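Side-chain contacts in endo-beta-1,2-glucanase (Talaromyces funiculosus, PDB 6IMV), which hydrolyses internal beta-1,2-glucosidic linkages of beta-1,2-glucans and is captured here with sophorose: residues Ala175-Ala180 with Ser452-Ala457; Ala179-Ser184 with Leu191-Gln196; Leu169-Tyr174 with Gln259-Leu264; Tyr315-Ile320 with Asn462-Arg467. One frame throughout, in Å; residues are numbered along the deposited sequence.

Contact 1. Residues Ala175-Ala180 with Ser452-Ala457; sequences AFIQAA and SQKMKA
Gln-178 reaches across to Gln-453 and Lys-454, and it has the most surface buried in this contact. Its CG stands anti to the backbone N (chi1 -172°), and a bend at chi2 turns the amide over the root of Lys-454, with OE1 3.2 Å from Lys-454 CB. The amides of Gln-178 and Gln-453 have planes 43° apart; their NE2 atoms make an unfavourably short donor-donor approach, a doubtful detail and no bond. Both amides instead share Asn-182, whose OD1 takes Gln-178 NE2 and whose ND2 serves Gln-453 OE1. The axes of segments 175-180 and 452-457 cross at 87°, 9.5 Å apart at closest approach, within what is probably the (alpha/alpha)6 barrel of family GH162. A leucine replacing Gln-178 would probably cost Asn-182 OD1 one donor and the bridging water its acceptor. That water donates to Gln-178 OE1 (2.8 Å) and accepts from Lys-454 NZ (2.8 Å). The ammonium also forms a salt bridge with Glu-458; Ile-177 CG2 lies 3.9 Å from Lys-454 NZ.

Contact 2. Residues Ala179-Ser184 with Leu191-Gln196; sequences AAENTS and LAKKWQ
The methyl of Ala-192 is met by two side chains of helix 163-182: its CB lies 3.7 Å from Ala-180 CB and equally far from Glu-181 OE2. With methyl against methyl, the backbones come close, and the CA atoms of Ala-180 and Ala-192 are 5.9 Å apart. Glu-181 lies beside this pair. Its CG is anti to the carbonyl carbon (chi1 -71°) and the chain then runs extended, which lays CG and the carboxylate along the Ala-192 methyl. The contact closes an antiparallel alpha-alpha hairpin of helices 163-182 and 186-210, and the turn is built on Ala-180 O, which accepts both Thr-183 OG1 (2.6 Å) and Thr-183 N (3.3 Å). The hydroxyl approaches with a C=O...O angle of 155° and a tilt of 16° from the carbonyl plane; it also bonds Asn-185 N, as in an ST turn. At the outer margin a water donates to Glu-181 OE2 (2.6 Å) and to Gln-196 OE1 (2.7 Å), joining the two segments, between which no direct hydrogen bond forms. Glu-181 OE2 and Lys-193 NZ stay 6.4 Å apart, so any attraction between them is probably long-range and weak.

Contact 3. Residues Leu169-Tyr174 with Gln259-Leu264; sequences LLWAVY and QFFGGL
Phe-260 meets Trp-171 at the rim of the indole: Phe-260 CD2 sits near the indole plane, 4.0 Å from Trp-171 CH2 and 4.1 Å from Trp-171 CZ2. The two side chains cross at about a right angle. Next along the chain, Phe-261 brings CE2 to 4.0 Å from the same Trp-171 CH2 and its CZ to 4.0 Å from Tyr-174 CE1, both approaches being oblique. The CH2 corner of the indole is therefore gripped by two consecutive phenylalanines. Trp-171 CG, anti to the carbonyl carbon (chi1 -70°), carries the six-membered end of the indole to them. Packing within each segment braces the rings: Phe-260 CB lies 3.8 Å above the plane of the Phe-261 ring, over its centre, and Trp-171 CZ3 covers one face of the Tyr-174 ring in the same way at 3.6 Å. No hydrogen bond crosses between the segments, and with CA atoms 11.9 Å apart at Trp-171 and Phe-260 they meet here through their aromatic side chains. Around the cluster, Trp-171 NE1 bonds Leu-253 O of helix 252-261, Val-451 and Met-455 of helix 448-457 press on Tyr-174, and Lys-203 of helix 186-210 makes a cation-pi contact with Phe-261.

Contact 4. Residues Tyr315-Ile320 with Asn462-Arg467; sequences YDIDII and NTFVER
Ile-317 packs against Phe-464 and Val-465, setting the N-terminus of helix 318-337 against the flank of helix 461-475 in a helix-rich fold, consistent with the (alpha/alpha)6 barrel of GH162 enzymes. Just before it, Asp-316 ends a 3-10 segment and bonds Tyr-461 OH through OD2. Ile-317 then occupies the N-cap position with non-helical phi and psi, its CA 6.9 Å from that of Val-465. Its CG1 lies anti to the carbonyl carbon (chi1 -61°), and the turn at chi2 (81°) directs CD1 to Phe-464. Ile-317 CD1 comes obliquely to within 4.0 Å of Phe-464 CE2, whereas CG1 meets Val-465 CG1 at 4.1 Å as the two branched side chains slide past in opposite directions. Ile-317 also touches Ile-468. Further on, Ile-320 extends the apolar patch towards Ile-468 and Tyr-472, and its backbone N donates a weak hydrogen bond of 3.1 Å to Ile-317 O.

Overall arrangement
Helix 163-182 gives three contacts in succession: 169-174 serves contact 3, then 175-180 contact 1, then 179-184 contact 2. Contact 2 closes first, after a tight turn and the first residues of helix 186-210, nested inside the longer loop that contact 3 closes by bringing in helix 252-261. Contact 1 stays open until 452-457, so its segments alternate with those of contact 3. Contact 4 opens after contact 3 has closed and crosses contact 1, joining the start of helix 318-337 to helix 461-475. Helix 448-457 links the groups: Lys-454 reaches Gln-196 of contact 2, and Met-455 CE lies 3.8 Å from Phe-260 CE2 and 3.6 Å from Phe-464 CB. Contacts 2 and 4 do not touch.

Contact 1. Residues Ala175-Ala180 with Ser452-Ala457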
loop_
_atom_site.group_PDB
_atom_site.type_symbol
_atom_site.label_atom_id
_atom_site.label_comp_id
_atom_site.label_asym_id
_atom_site.label_seq_id
_atom_site.Cartn_x
_atom_site.Cartn_y
_atom_site.Cartn_z
ATOM N N ALA A 175 -12.852 -1.474 -6.685
ATOM C CA ALA A 175 -12.616 -0.192 -7.391
ATOM C C ALA A 175 -12.466 -0.406 -8.903
ATOM O O ALA A 175 -13.071 0.324 -9.703
ATOM C CB ALA A 175 -11.394 0.493 -6.842
ATOM N N PHE A 176 -11.625 -1.373 -9.283
ATOM C CA PHE A 176 -11.307 -1.613 -10.682
ATOM C C PHE A 176 -12.585 -1.939 -11.459
ATOM O O PHE A 176 -12.771 -1.462 -12.581
ATOM C CB PHE A 176 -10.296 -2.749 -10.852
ATOM C CG PHE A 176 -10.058 -3.099 -12.293
ATOM C CD1 PHE A 176 -9.153 -2.378 -13.055
ATOM C CD2 PHE A 176 -10.778 -4.117 -12.904
ATOM C CE1 PHE A 176 -8.958 -2.682 -14.394
ATOM C CE2 PHE A 176 -10.581 -4.419 -14.241
ATOM C CZ PHE A 176 -9.665 -3.709 -14.982
ATOM N N ILE A 177 -13.426 -2.786 -10.863
ATOM C CA ILE A 177 -14.691 -3.198 -11.466
ATOM C C ILE A 177 -15.530 -1.954 -11.757
ATOM O O ILE A 177 -16.048 -1.818 -12.868
ATOM C CB ILE A 177 -15.436 -4.201 -10.568
ATOM C CG1 ILE A 177 -14.773 -5.578 -10.616
ATOM C CG2 ILE A 177 -16.919 -4.275 -10.911
ATOM C CD1 ILE A 177 -15.109 -6.445 -9.425
ATOM N N GLN A 178 -15.652 -1.068 -10.758
ATOM C CA GLN A 178 -16.408 0.156 -10.905
ATOM C C GLN A 178 -15.800 1.020 -12.026
ATOM O O GLN A 178 -16.538 1.548 -12.864
ATOM C CB GLN A 178 -16.477 0.935 -9.594
ATOM C CG GLN A 178 -17.413 2.127 -9.654
ATOM C CD GLN A 178 -18.829 1.710 -9.978
ATOM O OE1 GLN A 178 -19.432 0.890 -9.295
ATOM N NE2 GLN A 178 -19.370 2.261 -11.050
ATOM N N ALA A 179 -14.473 1.172 -12.027
ATOM C CA ALA A 179 -13.787 2.003 -13.016
ATOM C C ALA A 179 -14.073 1.483 -14.433
ATOM O O ALA A 179 -14.373 2.254 -15.331
ATOM C CB ALA A 179 -12.302 2.026 -12.745
ATOM N N ALA A 180 -13.961 0.162 -14.612
ATOM C CA ALA A 180 -14.150 -0.482 -15.909
ATOM C C ALA A 180 -15.591 -0.277 -16.398
ATOM O O ALA A 180 -15.807 0.049 -17.568
ATOM C CB ALA A 180 -13.808 -1.941 -15.813
ATOM N N SER A 452 -16.464 4.235 -3.072
ATOM C CA SER A 452 -17.624 4.940 -2.534
ATOM C C SER A 452 -18.813 4.868 -3.514
ATOM O O SER A 452 -19.969 4.669 -3.112
ATOM C CB SER A 452 -17.216 6.371 -2.205
ATOM O OG SER A 452 -18.338 7.150 -1.886
ATOM N N GLN A 453 -18.536 5.030 -4.809
ATOM C CA GLN A 453 -19.591 4.994 -5.831
ATOM C C GLN A 453 -20.311 3.637 -5.801
ATOM O O GLN A 453 -21.541 3.565 -5.772
ATOM C CB GLN A 453 -18.977 5.266 -7.199
ATOM C CG GLN A 453 -19.994 5.336 -8.326
ATOM C CD GLN A 453 -19.297 5.318 -9.662
ATOM O OE1 GLN A 453 -18.087 5.533 -9.754
ATOM N NE2 GLN A 453 -20.063 5.059 -10.711
ATOM N N LYS A 454 -19.524 2.559 -5.778
ATOM C CA LYS A 454 -20.039 1.194 -5.841
ATOM C C LYS A 454 -20.717 0.844 -4.507
ATOM O O LYS A 454 -21.763 0.199 -4.490
ATOM C CB LYS A 454 -18.895 0.248 -6.219
ATOM C CG LYS A 454 -19.290 -1.187 -6.548
ATOM C CD LYS A 454 -18.137 -1.972 -7.152
ATOM C CE LYS A 454 -18.379 -3.468 -7.185
ATOM N NZ LYS A 454 -19.554 -3.821 -8.015
ATOM N N MET A 455 -20.135 1.296 -3.390
ATOM C CA MET A 455 -20.733 1.084 -2.064
ATOM C C MET A 455 -22.125 1.731 -2.006
ATOM O O MET A 455 -23.069 1.142 -1.467
ATOM C CB MET A 455 -19.853 1.666 -0.954
ATOM C CG MET A 455 -18.575 0.875 -0.709
ATOM S SD MET A 455 -17.629 1.568 0.675
ATOM C CE MET A 455 -18.436 0.756 2.050
ATOM N N LYS A 456 -22.251 2.940 -2.560
ATOM C CA LYS A 456 -23.532 3.655 -2.591
ATOM C C LYS A 456 -24.532 2.876 -3.453
ATOM O O LYS A 456 -25.676 2.680 -3.053
ATOM C CB LYS A 456 -23.344 5.086 -3.095
ATOM C CG LYS A 456 -22.760 6.031 -2.054
ATOM C CD LYS A 456 -22.324 7.369 -2.618
ATOM C CE LYS A 456 -21.772 8.281 -1.548
ATOM N NZ LYS A 456 -21.203 9.515 -2.131
ATOM N N ALA A 457 -24.080 2.401 -4.616
ATOM C CA ALA A 457 -24.927 1.631 -5.523
ATOM C C ALA A 457 -25.376 0.312 -4.866
ATOM O O ALA A 457 -26.465 -0.162 -5.151
ATOM C CB ALA A 457 -24.215 1.404 -6.830
HETATM O O HOH W 1 -19.632 -1.814 -10.015
#

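Contact 2. Residues Ala179-Ser184 with Leu191-Gln196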
loop_
_atom_site.group_PDB
_atom_site.type_symbol
_atom_site.label_atom_id
_atom_site.label_comp_id
_atom_site.label_asym_id
_atom_site.label_seq_id
_atom_site.Cartn_x
_atom_site.Cartn_y
_atom_site.Cartn_z
ATOM N N ALA A 179 -14.473 1.172 -12.027
ATOM C CA ALA A 179 -13.787 2.003 -13.016
ATOM C C ALA A 179 -14.073 1.483 -14.433
ATOM O O ALA A 179 -14.373 2.254 -15.331
ATOM C CB ALA A 179 -12.302 2.026 -12.745
ATOM N N ALA A 180 -13.961 0.162 -14.612
ATOM C CA ALA A 180 -14.150 -0.482 -15.909
ATOM C C ALA A 180 -15.591 -0.277 -16.398
ATOM O O ALA A 180 -15.807 0.049 -17.568
ATOM C CB ALA A 180 -13.808 -1.941 -15.813
ATOM N N GLU A 181 -16.562 -0.440 -15.494
ATOM C CA GLU A 181 -17.981 -0.303 -15.842
ATOM C C GLU A 181 -18.312 1.168 -16.143
ATOM O O GLU A 181 -19.099 1.432 -17.047
ATOM C CB GLU A 181 -18.854 -0.940 -14.761
ATOM C CG GLU A 181 -18.758 -2.457 -14.780
ATOM C CD GLU A 181 -19.387 -3.199 -13.613
ATOM O OE1 GLU A 181 -19.961 -2.541 -12.724
ATOM O OE2 GLU A 181 -19.292 -4.446 -13.597
ATOM N N ASN A 182 -17.636 2.106 -15.470
ATOM C CA ASN A 182 -17.838 3.537 -15.689
ATOM C C ASN A 182 -17.462 3.967 -17.116
ATOM O O ASN A 182 -17.885 5.037 -17.528
ATOM C CB ASN A 182 -17.048 4.394 -14.697
ATOM C CG ASN A 182 -17.709 4.501 -13.341
ATOM O OD1 ASN A 182 -18.842 4.056 -13.167
ATOM N ND2 ASN A 182 -17.008 5.085 -12.379
ATOM N N THR A 183 -16.664 3.174 -17.848
ATOM C CA THR A 183 -16.222 3.540 -19.202
ATOM C C THR A 183 -17.329 3.332 -20.248
ATOM O O THR A 183 -17.224 3.873 -21.345
ATOM C CB THR A 183 -15.009 2.725 -19.678
ATOM O OG1 THR A 183 -15.389 1.351 -19.759
ATOM C CG2 THR A 183 -13.787 2.875 -18.800
ATOM N N SER A 184 -18.322 2.483 -19.956
ATOM C CA SER A 184 -19.343 2.056 -20.950
ATOM C C SER A 184 -18.732 1.300 -22.151
ATOM O O SER A 184 -19.437 0.995 -23.104
ATOM C CB SER A 184 -20.175 3.222 -21.426
ATOM O OG SER A 184 -21.026 3.680 -20.390
ATOM N N LEU A 191 -14.783 -7.681 -19.043
ATOM C CA LEU A 191 -13.629 -7.930 -18.169
ATOM C C LEU A 191 -14.037 -7.723 -16.705
ATOM O O LEU A 191 -13.722 -8.555 -15.858
ATOM C CB LEU A 191 -12.469 -7.003 -18.554
ATOM C CG LEU A 191 -11.210 -7.110 -17.689
ATOM C CD1 LEU A 191 -10.654 -8.535 -17.684
ATOM C CD2 LEU A 191 -10.140 -6.123 -18.161
ATOM N N ALA A 192 -14.757 -6.625 -16.438
ATOM C CA ALA A 192 -15.185 -6.242 -15.092
ATOM C C ALA A 192 -16.066 -7.332 -14.479
ATOM O O ALA A 192 -15.941 -7.632 -13.295
ATOM C CB ALA A 192 -15.917 -4.922 -15.129
ATOM N N LYS A 193 -16.968 -7.900 -15.286
ATOM C CA LYS A 193 -17.938 -8.894 -14.807
ATOM C C LYS A 193 -17.226 -10.206 -14.457
ATOM O O LYS A 193 -17.625 -10.885 -13.523
ATOM C CB LYS A 193 -19.058 -9.096 -15.833
ATOM C CG LYS A 193 -20.100 -7.986 -15.823
ATOM C CD LYS A 193 -21.033 -8.026 -17.013
ATOM C CE LYS A 193 -22.103 -6.956 -16.943
ATOM N NZ LYS A 193 -23.205 -7.221 -17.898
ATOM N N LYS A 194 -16.160 -10.541 -15.191
ATOM C CA LYS A 194 -15.340 -11.715 -14.869
ATOM C C LYS A 194 -14.613 -11.493 -13.534
ATOM O O LYS A 194 -14.531 -12.398 -12.719
ATOM C CB LYS A 194 -14.355 -12.003 -16.002
ATOM C CG LYS A 194 -14.986 -12.357 -17.342
ATOM C CD LYS A 194 -13.964 -12.420 -18.452
ATOM C CE LYS A 194 -14.589 -12.551 -19.819
ATOM N NZ LYS A 194 -13.545 -12.779 -20.842
ATOM N N TRP A 195 -14.112 -10.269 -13.313
ATOM C CA TRP A 195 -13.488 -9.901 -12.045
ATOM C C TRP A 195 -14.526 -9.909 -10.918
ATOM O O TRP A 195 -14.198 -10.317 -9.793
ATOM C CB TRP A 195 -12.733 -8.568 -12.133
ATOM C CG TRP A 195 -11.321 -8.751 -12.600
ATOM C CD1 TRP A 195 -10.836 -8.509 -13.852
ATOM C CD2 TRP A 195 -10.223 -9.302 -11.850
ATOM N NE1 TRP A 195 -9.514 -8.849 -13.928
ATOM C CE2 TRP A 195 -9.105 -9.334 -12.715
ATOM C CE3 TRP A 195 -10.070 -9.772 -10.542
ATOM C CZ2 TRP A 195 -7.856 -9.806 -12.308
ATOM C CZ3 TRP A 195 -8.831 -10.233 -10.137
ATOM C CH2 TRP A 195 -7.740 -10.247 -11.009
ATOM N N GLN A 196 -15.764 -9.497 -11.221
ATOM C CA GLN A 196 -16.853 -9.502 -10.237
ATOM C C GLN A 196 -17.094 -10.949 -9.763
ATOM O O GLN A 196 -17.260 -11.201 -8.567
ATOM C CB GLN A 196 -18.112 -8.833 -10.811
ATOM C CG GLN A 196 -19.303 -8.796 -9.850
ATOM C CD GLN A 196 -19.264 -7.668 -8.842
ATOM O OE1 GLN A 196 -19.101 -6.492 -9.185
ATOM N NE2 GLN A 196 -19.453 -8.011 -7.572
HETATM O O HOH W 2 -20.073 -5.944 -11.625
#

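Contact 3. Residues Leu169-Tyr174 with Gln259-Leu264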
loop_
_atom_site.group_PDB
_atom_site.type_symbol
_atom_site.label_atom_id
_atom_site.label_comp_id
_atom_site.label_asym_id
_atom_site.label_seq_id
_atom_site.Cartn_x
_atom_site.Cartn_y
_atom_site.Cartn_z
ATOM N N LEU A 169 -6.364 -6.347 -1.550
ATOM C CA LEU A 169 -6.630 -6.719 -2.934
ATOM C C LEU A 169 -8.126 -6.601 -3.257
ATOM O O LEU A 169 -8.499 -6.126 -4.336
ATOM C CB LEU A 169 -6.129 -8.144 -3.178
ATOM C CG LEU A 169 -6.423 -8.735 -4.560
ATOM C CD1 LEU A 169 -5.937 -7.832 -5.682
ATOM C CD2 LEU A 169 -5.801 -10.113 -4.682
ATOM N N LEU A 170 -8.984 -7.050 -2.339
ATOM C CA LEU A 170 -10.406 -7.178 -2.632
ATOM C C LEU A 170 -11.041 -5.808 -2.901
ATOM O O LEU A 170 -11.802 -5.661 -3.871
ATOM C CB LEU A 170 -11.094 -7.925 -1.489
ATOM C CG LEU A 170 -10.819 -9.423 -1.483
ATOM C CD1 LEU A 170 -11.189 -10.042 -0.145
ATOM C CD2 LEU A 170 -11.559 -10.100 -2.627
ATOM N N TRP A 171 -10.712 -4.801 -2.089
ATOM C CA TRP A 171 -11.273 -3.452 -2.297
ATOM C C TRP A 171 -10.633 -2.803 -3.532
ATOM O O TRP A 171 -11.262 -1.972 -4.182
ATOM C CB TRP A 171 -11.158 -2.589 -1.033
ATOM C CG TRP A 171 -12.076 -3.052 0.057
ATOM C CD1 TRP A 171 -11.722 -3.726 1.190
ATOM C CD2 TRP A 171 -13.512 -2.919 0.102
ATOM N NE1 TRP A 171 -12.832 -4.010 1.935
ATOM C CE2 TRP A 171 -13.944 -3.526 1.297
ATOM C CE3 TRP A 171 -14.468 -2.348 -0.743
ATOM C CZ2 TRP A 171 -15.283 -3.575 1.671
ATOM C CZ3 TRP A 171 -15.798 -2.404 -0.387
ATOM C CH2 TRP A 171 -16.196 -2.999 0.812
ATOM N N ALA A 172 -9.398 -3.193 -3.877
ATOM C CA ALA A 172 -8.768 -2.683 -5.100
ATOM C C ALA A 172 -9.529 -3.209 -6.329
ATOM O O ALA A 172 -9.814 -2.463 -7.264
ATOM C CB ALA A 172 -7.305 -3.043 -5.142
ATOM N N VAL A 173 -9.871 -4.499 -6.302
ATOM C CA VAL A 173 -10.626 -5.145 -7.383
ATOM C C VAL A 173 -12.031 -4.533 -7.467
ATOM O O VAL A 173 -12.545 -4.314 -8.555
ATOM C CB VAL A 173 -10.655 -6.677 -7.219
ATOM C CG1 VAL A 173 -11.687 -7.335 -8.131
ATOM C CG2 VAL A 173 -9.278 -7.281 -7.461
ATOM N N TYR A 174 -12.634 -4.272 -6.305
ATOM C CA TYR A 174 -13.939 -3.608 -6.178
ATOM C C TYR A 174 -13.901 -2.269 -6.934
ATOM O O TYR A 174 -14.782 -1.989 -7.767
ATOM C CB TYR A 174 -14.258 -3.464 -4.687
ATOM C CG TYR A 174 -15.661 -3.072 -4.299
ATOM C CD1 TYR A 174 -16.618 -4.036 -4.013
ATOM C CD2 TYR A 174 -16.005 -1.744 -4.099
ATOM C CE1 TYR A 174 -17.889 -3.691 -3.584
ATOM C CE2 TYR A 174 -17.274 -1.381 -3.670
ATOM C CZ TYR A 174 -18.224 -2.356 -3.420
ATOM O OH TYR A 174 -19.473 -2.001 -2.993
ATOM N N GLN A 259 -17.873 -8.119 7.218
ATOM C CA GLN A 259 -19.111 -7.488 7.666
ATOM C C GLN A 259 -20.115 -7.397 6.509
ATOM O O GLN A 259 -21.262 -7.786 6.664
ATOM C CB GLN A 259 -18.876 -6.091 8.232
ATOM C CG GLN A 259 -20.171 -5.303 8.382
ATOM C CD GLN A 259 -20.030 -4.098 9.277
ATOM O OE1 GLN A 259 -19.009 -3.897 9.919
ATOM N NE2 GLN A 259 -21.082 -3.297 9.339
ATOM N N PHE A 260 -19.695 -6.840 5.376
ATOM C CA PHE A 260 -20.617 -6.568 4.297
ATOM C C PHE A 260 -20.995 -7.840 3.529
ATOM O O PHE A 260 -22.120 -7.928 3.074
ATOM C CB PHE A 260 -20.054 -5.517 3.344
ATOM C CG PHE A 260 -19.938 -4.147 3.957
ATOM C CD1 PHE A 260 -21.011 -3.574 4.622
ATOM C CD2 PHE A 260 -18.759 -3.424 3.854
ATOM C CE1 PHE A 260 -20.903 -2.305 5.172
ATOM C CE2 PHE A 260 -18.651 -2.160 4.414
ATOM C CZ PHE A 260 -19.724 -1.598 5.071
ATOM N N PHE A 261 -20.063 -8.790 3.371
ATOM C CA PHE A 261 -20.222 -9.857 2.372
ATOM C C PHE A 261 -20.080 -11.277 2.937
ATOM O O PHE A 261 -20.316 -12.234 2.204
ATOM C CB PHE A 261 -19.193 -9.665 1.258
ATOM C CG PHE A 261 -19.308 -8.333 0.567
ATOM C CD1 PHE A 261 -20.501 -7.958 -0.032
ATOM C CD2 PHE A 261 -18.222 -7.468 0.502
ATOM C CE1 PHE A 261 -20.612 -6.732 -0.669
ATOM C CE2 PHE A 261 -18.333 -6.244 -0.133
ATOM C CZ PHE A 261 -19.528 -5.873 -0.714
ATOM N N GLY A 262 -19.704 -11.423 4.208
ATOM C CA GLY A 262 -19.306 -12.707 4.746
ATOM C C GLY A 262 -20.474 -13.575 5.208
ATOM O O GLY A 262 -20.266 -14.752 5.467
ATOM N N GLY A 263 -21.673 -12.984 5.331
ATOM C CA GLY A 263 -22.857 -13.654 5.859
ATOM C C GLY A 263 -22.831 -13.776 7.380
ATOM O O GLY A 263 -23.360 -14.728 7.941
ATOM N N LEU A 264 -22.203 -12.815 8.060
ATOM C CA LEU A 264 -22.172 -12.821 9.529
ATOM C C LEU A 264 -23.525 -12.328 10.062
ATOM O O LEU A 264 -24.170 -11.504 9.431
ATOM C CB LEU A 264 -21.039 -11.917 10.022
ATOM C CG LEU A 264 -19.689 -12.583 10.281
ATOM C CD1 LEU A 264 -19.161 -13.269 9.034
ATOM C CD2 LEU A 264 -18.677 -11.562 10.783
#

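Contact 4. Residues Tyr315-Ile320 with Asn462-Arg467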
loop_
_atom_site.group_PDB
_atom_site.type_symbol
_atom_site.label_atom_id
_atom_site.label_comp_id
_atom_site.label_asym_id
_atom_site.label_seq_id
_atom_site.Cartn_x
_atom_site.Cartn_y
_atom_site.Cartn_z
ATOM N N TYR A 315 -12.113 9.280 4.700
ATOM C CA TYR A 315 -11.965 10.737 4.822
ATOM C C TYR A 315 -13.259 11.478 4.457
ATOM O O TYR A 315 -13.273 12.707 4.531
ATOM C CB TYR A 315 -10.765 11.229 4.011
ATOM C CG TYR A 315 -9.425 10.787 4.545
ATOM C CD1 TYR A 315 -9.303 10.194 5.797
ATOM C CD2 TYR A 315 -8.267 10.962 3.797
ATOM C CE1 TYR A 315 -8.074 9.767 6.274
ATOM C CE2 TYR A 315 -7.031 10.562 4.273
ATOM C CZ TYR A 315 -6.931 9.966 5.520
ATOM O OH TYR A 315 -5.721 9.561 6.008
ATOM N N ASP A 316 -14.335 10.745 4.120
ATOM C CA ASP A 316 -15.695 11.304 4.062
ATOM C C ASP A 316 -16.194 11.635 5.473
ATOM O O ASP A 316 -17.130 12.392 5.616
ATOM C CB ASP A 316 -16.694 10.358 3.384
ATOM C CG ASP A 316 -16.534 10.231 1.879
ATOM O OD1 ASP A 316 -15.586 10.802 1.362
ATOM O OD2 ASP A 316 -17.367 9.556 1.242
ATOM N N ILE A 317 -15.602 11.029 6.512
ATOM C CA ILE A 317 -15.984 11.278 7.904
ATOM C C ILE A 317 -15.007 12.314 8.478
ATOM O O ILE A 317 -13.801 12.063 8.535
ATOM C CB ILE A 317 -15.996 9.970 8.727
ATOM C CG1 ILE A 317 -17.010 8.951 8.189
ATOM C CG2 ILE A 317 -16.251 10.261 10.197
ATOM C CD1 ILE A 317 -16.528 8.143 7.000
ATOM N N ASP A 318 -15.541 13.461 8.917
ATOM C CA ASP A 318 -14.720 14.616 9.269
ATOM C C ASP A 318 -13.851 14.306 10.498
ATOM O O ASP A 318 -12.698 14.685 10.518
ATOM C CB ASP A 318 -15.552 15.881 9.497
ATOM C CG ASP A 318 -14.705 17.144 9.587
ATOM O OD1 ASP A 318 -13.812 17.315 8.736
ATOM O OD2 ASP A 318 -14.923 17.931 10.528
ATOM N N ILE A 319 -14.395 13.625 11.517
ATOM C CA ILE A 319 -13.579 13.317 12.724
ATOM C C ILE A 319 -12.378 12.450 12.316
ATOM O O ILE A 319 -11.275 12.601 12.861
ATOM C CB ILE A 319 -14.382 12.669 13.868
ATOM C CG1 ILE A 319 -13.510 12.477 15.114
ATOM C CG2 ILE A 319 -15.031 11.356 13.460
ATOM C CD1 ILE A 319 -12.912 13.757 15.654
ATOM N N ILE A 320 -12.587 11.567 11.338
ATOM C CA ILE A 320 -11.524 10.676 10.875
ATOM C C ILE A 320 -10.504 11.488 10.077
ATOM O O ILE A 320 -9.298 11.359 10.309
ATOM C CB ILE A 320 -12.075 9.482 10.075
ATOM C CG1 ILE A 320 -13.042 8.655 10.927
ATOM C CG2 ILE A 320 -10.924 8.643 9.535
ATOM C CD1 ILE A 320 -13.597 7.405 10.240
ATOM N N ASN A 462 -23.868 3.852 3.618
ATOM C CA ASN A 462 -24.453 4.456 4.823
ATOM C C ASN A 462 -24.019 3.666 6.061
ATOM O O ASN A 462 -23.714 4.273 7.091
ATOM C CB ASN A 462 -25.981 4.579 4.749
ATOM C CG ASN A 462 -26.419 5.672 3.799
ATOM O OD1 ASN A 462 -25.620 6.507 3.396
ATOM N ND2 ASN A 462 -27.685 5.673 3.423
ATOM N N THR A 463 -23.977 2.336 5.946
ATOM C CA THR A 463 -23.555 1.469 7.049
ATOM C C THR A 463 -22.099 1.755 7.429
ATOM O O THR A 463 -21.772 1.851 8.622
ATOM C CB THR A 463 -23.730 -0.014 6.701
ATOM O OG1 THR A 463 -25.122 -0.243 6.484
ATOM C CG2 THR A 463 -23.240 -0.937 7.794
ATOM N N PHE A 464 -21.233 1.858 6.412
ATOM C CA PHE A 464 -19.822 2.190 6.602
ATOM C C PHE A 464 -19.694 3.471 7.438
ATOM O O PHE A 464 -19.041 3.489 8.497
ATOM C CB PHE A 464 -19.128 2.340 5.246
ATOM C CG PHE A 464 -17.699 2.815 5.317
ATOM C CD1 PHE A 464 -16.667 1.919 5.546
ATOM C CD2 PHE A 464 -17.386 4.157 5.149
ATOM C CE1 PHE A 464 -15.351 2.347 5.602
ATOM C CE2 PHE A 464 -16.066 4.588 5.205
ATOM C CZ PHE A 464 -15.052 3.682 5.437
ATOM N N VAL A 465 -20.347 4.536 6.968
ATOM C CA VAL A 465 -20.229 5.868 7.588
ATOM C C VAL A 465 -20.703 5.793 9.043
ATOM O O VAL A 465 -19.992 6.222 9.958
ATOM C CB VAL A 465 -20.978 6.955 6.794
ATOM C CG1 VAL A 465 -20.971 8.282 7.532
ATOM C CG2 VAL A 465 -20.405 7.124 5.388
ATOM N N GLU A 466 -21.898 5.230 9.252
ATOM C CA GLU A 466 -22.499 5.148 10.597
ATOM C C GLU A 466 -21.557 4.435 11.569
ATOM O O GLU A 466 -21.284 4.921 12.659
ATOM C CB GLU A 466 -23.831 4.393 10.538
ATOM C CG GLU A 466 -24.441 4.130 11.902
ATOM C CD GLU A 466 -25.760 3.388 11.853
ATOM O OE1 GLU A 466 -25.782 2.252 11.351
ATOM O OE2 GLU A 466 -26.753 3.962 12.298
ATOM N N ARG A 467 -21.099 3.249 11.166
ATOM C CA ARG A 467 -20.261 2.425 12.011
ATOM C C ARG A 467 -18.931 3.135 12.294
ATOM O O ARG A 467 -18.489 3.200 13.431
ATOM C CB ARG A 467 -20.022 1.067 11.338
ATOM C CG ARG A 467 -18.975 0.194 12.017
ATOM C CD ARG A 467 -19.249 -0.078 13.488
ATOM N NE ARG A 467 -20.456 -0.861 13.693
ATOM C CZ ARG A 467 -20.848 -1.343 14.861
ATOM N NH1 ARG A 467 -21.894 -2.153 14.924
ATOM N NH2 ARG A 467 -20.185 -1.035 15.961
#